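Local coordinates for putative sugar binding protein (Bacteroides vulgatus ATCC 8482, PDB 3KEZ) that probably binds sugars for nutrient capture at the outer membrane, as a calcium-containing member of the SusD family, at residues S363-A368 / L385-K390; K445-D448 / K454-P457; R411-D416 / T422-A427. One frame throughout, in Å; residues are numbered along the deposited sequence. Where two conformers were deposited one is given.

Overall arrangement
Three contacts from one SusD-family chain illustrate how packing chemistry follows place in the fold. Interaction 1 is buried and joins helices 354-368 and 381-392; its centre lies about 24 Å from that of interaction 3 and 39 Å from that of interaction 2, which is on the opposite side of the chain's centre. Interactions 2 and 3 are partly buried, and they hold different elements: a short helix against the loop that follows it, and two runs of one loop between strands 409-410 and 430-431. Methyl groups meet a carboxylate in the first and a selenomethionine leans on an amide in the second, whereas the third combines a CH-pi contact, a hydrogen bond and a bridging water.

Interaction 1: residues S363-A368 / L385-K390; sequences SIVQRA and LDERRK
Inside the protein, the carboxylate oxygen OE2 of E387 takes a salt bridge from R302 while lying 3.6 Å from CG2 of I364, so a charged atom and a methyl group share one buried site. This is the essence of the contact: no hydrogen bond runs directly between 363-368 and 385-390, and within these two segments E387 makes every contact from its side. The backbones come nearest where CA of V365 lies 7.4 Å from CA of E387. E387 can reach across because its CG stands anti to the backbone N (chi1 -165°), sending the chain outward, and a bend at chi2 (63°) then turns the carboxylate across the side chains of the partner helix. OE1 of E387 lies 3.8 Å from CG2 of V365, while OE2, held by R302, packs on the I364 methyl. The same I364 methyl, CG2, also meets the aliphatic part of the glutamate, at 3.8 Å from CG of E387. E387 crosses V365 at about a right angle, and CG2 of V365 lies 3.9 Å from CD of E387.

R302 comes from a loop and also touches A368, while the backbone of A368 bonds to V301, so this loop is tied to both helices. A second ionic link runs from R367 to E391, one turn beyond E387. On the far flank, R388 makes salt bridges to D401 and E339.

The two segments thus meet through aliphatic groups around a charge that is met by an arginine. In such surroundings water would do little to screen the charges, and the R302 partnership would be expected to favour the ionised form of E387, against the tendency of burial to neutralise a carboxylate.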
# COMPACT_ATOMS: atom_id res chain seq x y z
N SER A 363 -10.27 -1.08 19.18
CA SER A 363 -11.07 -1.79 18.20
C SER A 363 -10.20 -2.85 17.47
O SER A 363 -10.66 -3.98 17.25
CB SER A 363 -11.72 -0.79 17.21
OG SER A 363 -12.80 -0.09 17.83
N ILE A 364 -8.96 -2.50 17.12
CA ILE A 364 -8.04 -3.44 16.49
C ILE A 364 -7.58 -4.52 17.48
O ILE A 364 -7.68 -5.71 17.17
CB ILE A 364 -6.87 -2.75 15.81
CG1 ILE A 364 -7.41 -1.78 14.74
CG2 ILE A 364 -5.95 -3.74 15.15
CD1 ILE A 364 -8.42 -2.42 13.69
N VAL A 365 -7.07 -4.09 18.64
CA VAL A 365 -6.67 -4.99 19.74
C VAL A 365 -7.76 -6.01 20.09
O VAL A 365 -7.51 -7.20 20.09
CB VAL A 365 -6.36 -4.21 21.01
CG1 VAL A 365 -6.24 -5.16 22.19
CG2 VAL A 365 -5.10 -3.36 20.80
N GLN A 366 -8.98 -5.53 20.35
CA GLN A 366 -10.04 -6.42 20.80
C GLN A 366 -10.61 -7.32 19.70
O GLN A 366 -11.07 -8.41 19.98
CB GLN A 366 -11.14 -5.63 21.54
CG GLN A 366 -10.55 -5.04 22.82
CD GLN A 366 -11.51 -4.33 23.71
OE1 GLN A 366 -12.45 -3.73 23.23
NE2 GLN A 366 -11.25 -4.38 25.03
N ARG A 367 -10.56 -6.89 18.45
CA ARG A 367 -10.89 -7.81 17.34
C ARG A 367 -9.87 -8.98 17.23
O ARG A 367 -10.23 -10.14 16.93
CB ARG A 367 -11.02 -7.01 16.04
CG ARG A 367 -11.57 -7.77 14.85
CD ARG A 367 -10.48 -8.49 14.02
NE ARG A 367 -9.46 -7.60 13.47
CZ ARG A 367 -9.61 -6.80 12.41
NH1 ARG A 367 -10.77 -6.73 11.74
NH2 ARG A 367 -8.59 -6.06 12.03
N ALA A 368 -8.60 -8.71 17.49
CA ALA A 368 -7.58 -9.77 17.48
C ALA A 368 -7.70 -10.73 18.69
O ALA A 368 -7.43 -11.91 18.60
CB ALA A 368 -6.17 -9.17 17.40
N LEU A 385 2.45 1.49 16.33
CA LEU A 385 3.18 0.80 15.26
C LEU A 385 3.36 -0.73 15.51
O LEU A 385 3.35 -1.53 14.57
CB LEU A 385 4.51 1.48 15.03
CG LEU A 385 4.50 2.93 14.52
CD1 LEU A 385 5.90 3.47 14.33
CD2 LEU A 385 3.65 3.09 13.22
N ASP A 386 3.53 -1.12 16.76
CA ASP A 386 3.53 -2.52 17.12
C ASP A 386 2.21 -3.25 16.89
O ASP A 386 2.23 -4.38 16.47
CB ASP A 386 4.01 -2.73 18.55
CG ASP A 386 5.53 -2.67 18.65
OD1 ASP A 386 6.21 -2.59 17.59
OD2 ASP A 386 6.03 -2.62 19.78
N GLU A 387 1.07 -2.59 17.13
CA GLU A 387 -0.19 -3.12 16.66
C GLU A 387 -0.30 -3.12 15.12
O GLU A 387 -0.72 -4.12 14.51
CB GLU A 387 -1.35 -2.37 17.28
CG GLU A 387 -2.73 -3.06 17.13
CD GLU A 387 -2.81 -4.41 17.83
OE1 GLU A 387 -2.10 -4.62 18.83
OE2 GLU A 387 -3.61 -5.25 17.38
N ARG A 388 0.07 -2.02 14.49
CA ARG A 388 -0.04 -1.88 13.03
C ARG A 388 0.75 -3.00 12.29
O ARG A 388 0.27 -3.55 11.31
CB ARG A 388 0.48 -0.49 12.61
CG ARG A 388 0.31 -0.12 11.15
CD ARG A 388 1.17 1.11 10.78
NE ARG A 388 0.90 1.56 9.42
CZ ARG A 388 -0.22 2.22 9.06
NH1 ARG A 388 -1.17 2.54 9.93
NH2 ARG A 388 -0.39 2.54 7.79
N ARG A 389 1.96 -3.30 12.74
CA ARG A 389 2.76 -4.32 12.07
C ARG A 389 2.10 -5.72 12.13
O ARG A 389 2.23 -6.51 11.20
CB ARG A 389 4.19 -4.35 12.61
CG ARG A 389 4.31 -4.99 13.98
CD ARG A 389 5.50 -4.48 14.74
NE ARG A 389 6.68 -5.18 14.30
CZ ARG A 389 7.83 -5.22 14.96
NH1 ARG A 389 7.99 -4.59 16.12
NH2 ARG A 389 8.84 -5.90 14.44
N LYS A 390 1.39 -6.02 13.22
CA LYS A 390 0.66 -7.28 13.32
C LYS A 390 -0.49 -7.27 12.37
O LYS A 390 -0.70 -8.25 11.65
CB LYS A 390 0.18 -7.56 14.74
CG LYS A 390 1.32 -7.67 15.78
CD LYS A 390 0.75 -7.86 17.23
CE LYS A 390 1.85 -7.75 18.24
NZ LYS A 390 1.28 -7.59 19.59

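Interaction 2: residues K445-D448 / K454-P457; sequences KEMD and KQNP. With EDO (1,2-ethanediol), chain H.
M447, on the short helix 444-449, lies opposite Q455 in the irregular segment 454-457, their CA atoms 7.4 Å apart, and the extended backbone of the latter presents its peptide to the helix. M447 is modelled as selenomethionine, and its selenium and terminal CE rest on that peptide: SE of M447 lies 3.8 Å from N of Q455, with CE of M447 3.9 Å from the same nitrogen. Bends at chi2 and chi3 (-66° and -53°) curl the end of the M447 chain and bring the two atoms there together. The side chains cross at about a right angle, bringing CG of M447 to 3.9 Å from NE2 of Q455. These are van der Waals contacts with no hydrogen bond across.

The other end of the Q455 amide is fixed by its own surroundings. OE1 of Q455 accepts from N of N456 at 2.8 Å, and also from the backbone N of I442, which lies just before the helix; two bonds therefore set its rotation. Beside M447, OE2 of E446 holds O1 of a 1,2-ethanediol at 3.0 Å, probably taken up from the crystallisation liquor, and also receives N450.

N456 then joins the loop to the rest of the fold, reaching R163, L440 and the carbonyl of F134, at the end of helix 109-134.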
# COMPACT_ATOMS: atom_id res chain seq x y z
N LYS A 445 17.06 2.82 -17.86
CA LYS A 445 16.40 3.21 -19.11
C LYS A 445 16.00 4.67 -19.04
O LYS A 445 16.13 5.41 -20.03
CB LYS A 445 15.20 2.30 -19.42
CG LYS A 445 13.89 2.68 -18.79
CD LYS A 445 12.87 1.52 -18.78
CE LYS A 445 12.41 1.13 -20.17
NZ LYS A 445 11.61 -0.13 -20.14
N GLU A 446 15.59 5.12 -17.85
CA GLU A 446 15.24 6.51 -17.63
C GLU A 446 16.47 7.39 -17.64
O GLU A 446 16.46 8.44 -18.29
CB GLU A 446 14.47 6.71 -16.32
CG GLU A 446 14.06 8.16 -16.06
CD GLU A 446 12.98 8.65 -17.01
OE1 GLU A 446 12.28 7.80 -17.59
OE2 GLU A 446 12.84 9.89 -17.15
N MSE A 447 17.54 6.94 -16.96
CA MSE A 447 18.81 7.69 -16.94
C MSE A 447 19.37 7.84 -18.35
O MSE A 447 19.90 8.90 -18.70
CB MSE A 447 19.86 7.02 -16.04
CG MSE A 447 19.49 6.98 -14.56
SE MSE A 447 19.40 8.69 -13.68
CE MSE A 447 21.17 9.37 -14.17
N ASP A 448 19.23 6.80 -19.16
CA ASP A 448 19.77 6.79 -20.52
C ASP A 448 18.95 7.72 -21.43
O ASP A 448 19.51 8.41 -22.28
CB ASP A 448 19.78 5.37 -21.13
CG ASP A 448 20.87 4.44 -20.54
OD1 ASP A 448 21.78 4.89 -19.83
OD2 ASP A 448 20.79 3.21 -20.82
N LYS A 454 18.32 12.90 -12.40
CA LYS A 454 19.42 12.73 -11.46
C LYS A 454 19.25 11.44 -10.66
O LYS A 454 18.17 11.14 -10.13
CB LYS A 454 19.53 13.95 -10.54
CG LYS A 454 20.70 13.83 -9.53
CD LYS A 454 21.05 15.17 -8.86
CE LYS A 454 22.27 15.00 -7.94
NZ LYS A 454 23.47 14.60 -8.75
N GLN A 455 20.32 10.66 -10.61
CA GLN A 455 20.32 9.40 -9.88
C GLN A 455 20.24 9.62 -8.40
O GLN A 455 20.74 10.64 -7.88
CB GLN A 455 21.61 8.63 -10.21
CG GLN A 455 21.72 7.24 -9.62
CD GLN A 455 20.56 6.33 -9.96
OE1 GLN A 455 19.57 6.27 -9.23
NE2 GLN A 455 20.66 5.64 -11.10
N ASN A 456 19.68 8.65 -7.68
CA ASN A 456 19.72 8.68 -6.24
C ASN A 456 21.15 8.55 -5.71
O ASN A 456 22.00 7.90 -6.33
CB ASN A 456 18.78 7.62 -5.63
CG ASN A 456 17.29 8.09 -5.63
OD1 ASN A 456 17.01 9.26 -5.39
ND2 ASN A 456 16.36 7.17 -5.91
N PRO A 457 21.41 9.15 -4.54
CA PRO A 457 22.75 9.16 -3.94
C PRO A 457 23.22 7.80 -3.57
O PRO A 457 22.42 6.94 -3.21
CB PRO A 457 22.54 9.98 -2.66
CG PRO A 457 21.15 9.78 -2.30
CD PRO A 457 20.43 9.79 -3.65
C1 EDO H . 9.13 10.69 -16.30
O1 EDO H . 10.09 10.96 -17.32
C2 EDO H . 8.02 9.90 -16.98
O2 EDO H . 8.52 8.62 -17.36

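Interaction 3: residues R411-D416 / T422-A427; sequences RIDVKD and TKHNTA
An inverse gamma turn centred on D413 bends one side of the long loop between strands 409-410 and 430-431, where D413 meets H424 on the returning side. The bend brings O of I412 within 2.9 Å of N of V414, a weak bond, and with CG anti to the backbone N (chi1 -151°) D413 reaches across. OD1 of D413 accepts the N-H of H424 at 3.2 Å (152°), on the syn side but out of the carboxylate plane.

The H424 imidazole is held from several directions. CB of R411 sits over one face in a CH-pi contact, 3.9 Å from the ring centroid of H424, while O of I412 lies at the edge, 3.3 Å from CD2 of H424. A water links NE2 of H424, at 2.7 Å, to the backbone N of I412, and ND1 pairs with the hydroxyl of Y68. Farther along, CE of K415 packs 3.7 Å from CB of K423, while NZ of K415 forms a salt bridge with OD2 of D413, weak as a hydrogen bond. R411 extends past T426 to the carbonyls of Y68 and Y428.

With both nitrogens engaged, the ring is probably fixed in its rotation and joins the loop's two runs.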
# COMPACT_ATOMS: atom_id res chain seq x y z
N ARG A 411 16.63 -5.84 11.80
CA ARG A 411 16.43 -7.27 11.62
C ARG A 411 17.14 -8.02 12.75
O ARG A 411 18.29 -7.70 13.06
CB ARG A 411 16.98 -7.70 10.26
CG ARG A 411 16.17 -7.13 9.10
CD ARG A 411 16.89 -7.22 7.81
NE ARG A 411 16.00 -6.89 6.70
CZ ARG A 411 16.38 -6.81 5.44
NH1 ARG A 411 17.66 -7.00 5.06
NH2 ARG A 411 15.46 -6.56 4.53
N ILE A 412 16.43 -8.95 13.38
CA ILE A 412 16.92 -9.68 14.57
C ILE A 412 17.19 -11.13 14.19
O ILE A 412 16.31 -11.85 13.70
CB ILE A 412 15.88 -9.66 15.73
CG1 ILE A 412 15.19 -8.29 15.86
CG2 ILE A 412 16.55 -10.04 17.06
CD1 ILE A 412 16.13 -7.15 16.01
N ASP A 413 18.41 -11.60 14.35
CA ASP A 413 18.64 -12.97 13.92
C ASP A 413 18.37 -13.91 15.07
O ASP A 413 19.27 -14.35 15.74
CB ASP A 413 20.03 -13.18 13.30
CG ASP A 413 20.04 -14.32 12.24
OD1 ASP A 413 18.97 -14.66 11.62
OD2 ASP A 413 21.12 -14.90 12.07
N VAL A 414 17.09 -14.15 15.34
CA VAL A 414 16.66 -15.11 16.35
C VAL A 414 16.12 -16.33 15.62
O VAL A 414 15.66 -16.22 14.48
CB VAL A 414 15.58 -14.54 17.30
CG1 VAL A 414 16.21 -13.56 18.25
CG2 VAL A 414 14.44 -13.89 16.52
N LYS A 415 16.23 -17.50 16.26
CA LYS A 415 15.74 -18.73 15.68
C LYS A 415 14.44 -19.18 16.36
O LYS A 415 14.15 -18.81 17.50
CB LYS A 415 16.79 -19.85 15.76
CG LYS A 415 18.12 -19.62 14.98
CD LYS A 415 17.93 -19.01 13.56
CE LYS A 415 19.25 -18.95 12.74
NZ LYS A 415 20.14 -17.81 13.09
N ASP A 416 13.66 -19.97 15.64
CA ASP A 416 12.47 -20.59 16.21
C ASP A 416 12.32 -21.99 15.65
O ASP A 416 12.37 -22.18 14.43
CB ASP A 416 11.24 -19.75 15.86
CG ASP A 416 10.04 -20.08 16.75
OD1 ASP A 416 9.50 -21.20 16.66
OD2 ASP A 416 9.64 -19.20 17.54
N THR A 422 13.76 -20.74 8.64
CA THR A 422 13.70 -19.31 8.45
C THR A 422 14.87 -18.65 9.16
O THR A 422 14.99 -18.71 10.38
CB THR A 422 12.39 -18.74 9.06
OG1 THR A 422 11.25 -19.40 8.51
CG2 THR A 422 12.29 -17.21 8.85
N LYS A 423 15.72 -17.97 8.41
CA LYS A 423 16.86 -17.29 9.03
C LYS A 423 17.27 -16.14 8.12
O LYS A 423 17.13 -16.23 6.90
CB LYS A 423 18.04 -18.26 9.27
CG LYS A 423 18.69 -18.81 8.02
CD LYS A 423 19.94 -19.72 8.38
CE LYS A 423 21.01 -18.98 9.24
NZ LYS A 423 22.34 -19.67 9.41
N HIS A 424 17.77 -15.06 8.71
CA HIS A 424 18.23 -13.94 7.90
C HIS A 424 19.45 -14.33 7.04
O HIS A 424 20.25 -15.20 7.40
CB HIS A 424 18.49 -12.70 8.75
CG HIS A 424 17.24 -12.01 9.17
ND1 HIS A 424 16.46 -11.27 8.31
CD2 HIS A 424 16.60 -11.99 10.37
CE1 HIS A 424 15.40 -10.81 8.96
NE2 HIS A 424 15.47 -11.23 10.21
N ASN A 425 19.57 -13.71 5.87
CA ASN A 425 20.73 -13.93 5.01
C ASN A 425 20.93 -12.67 4.20
O ASN A 425 20.54 -12.57 3.05
CB ASN A 425 20.51 -15.15 4.10
CG ASN A 425 21.71 -15.47 3.27
OD1 ASN A 425 22.81 -14.95 3.49
ND2 ASN A 425 21.53 -16.38 2.32
N THR A 426 21.52 -11.68 4.85
CA THR A 426 21.68 -10.36 4.28
C THR A 426 22.87 -9.64 4.95
O THR A 426 23.16 -9.87 6.12
CB THR A 426 20.39 -9.57 4.47
OG1 THR A 426 20.52 -8.26 3.91
CG2 THR A 426 20.07 -9.47 5.94
N ALA A 427 23.53 -8.77 4.19
CA ALA A 427 24.56 -7.87 4.69
C ALA A 427 23.96 -6.74 5.50
O ALA A 427 24.67 -6.06 6.23
CB ALA A 427 25.33 -7.29 3.54
O HOH W 1 13.94 -9.71 11.80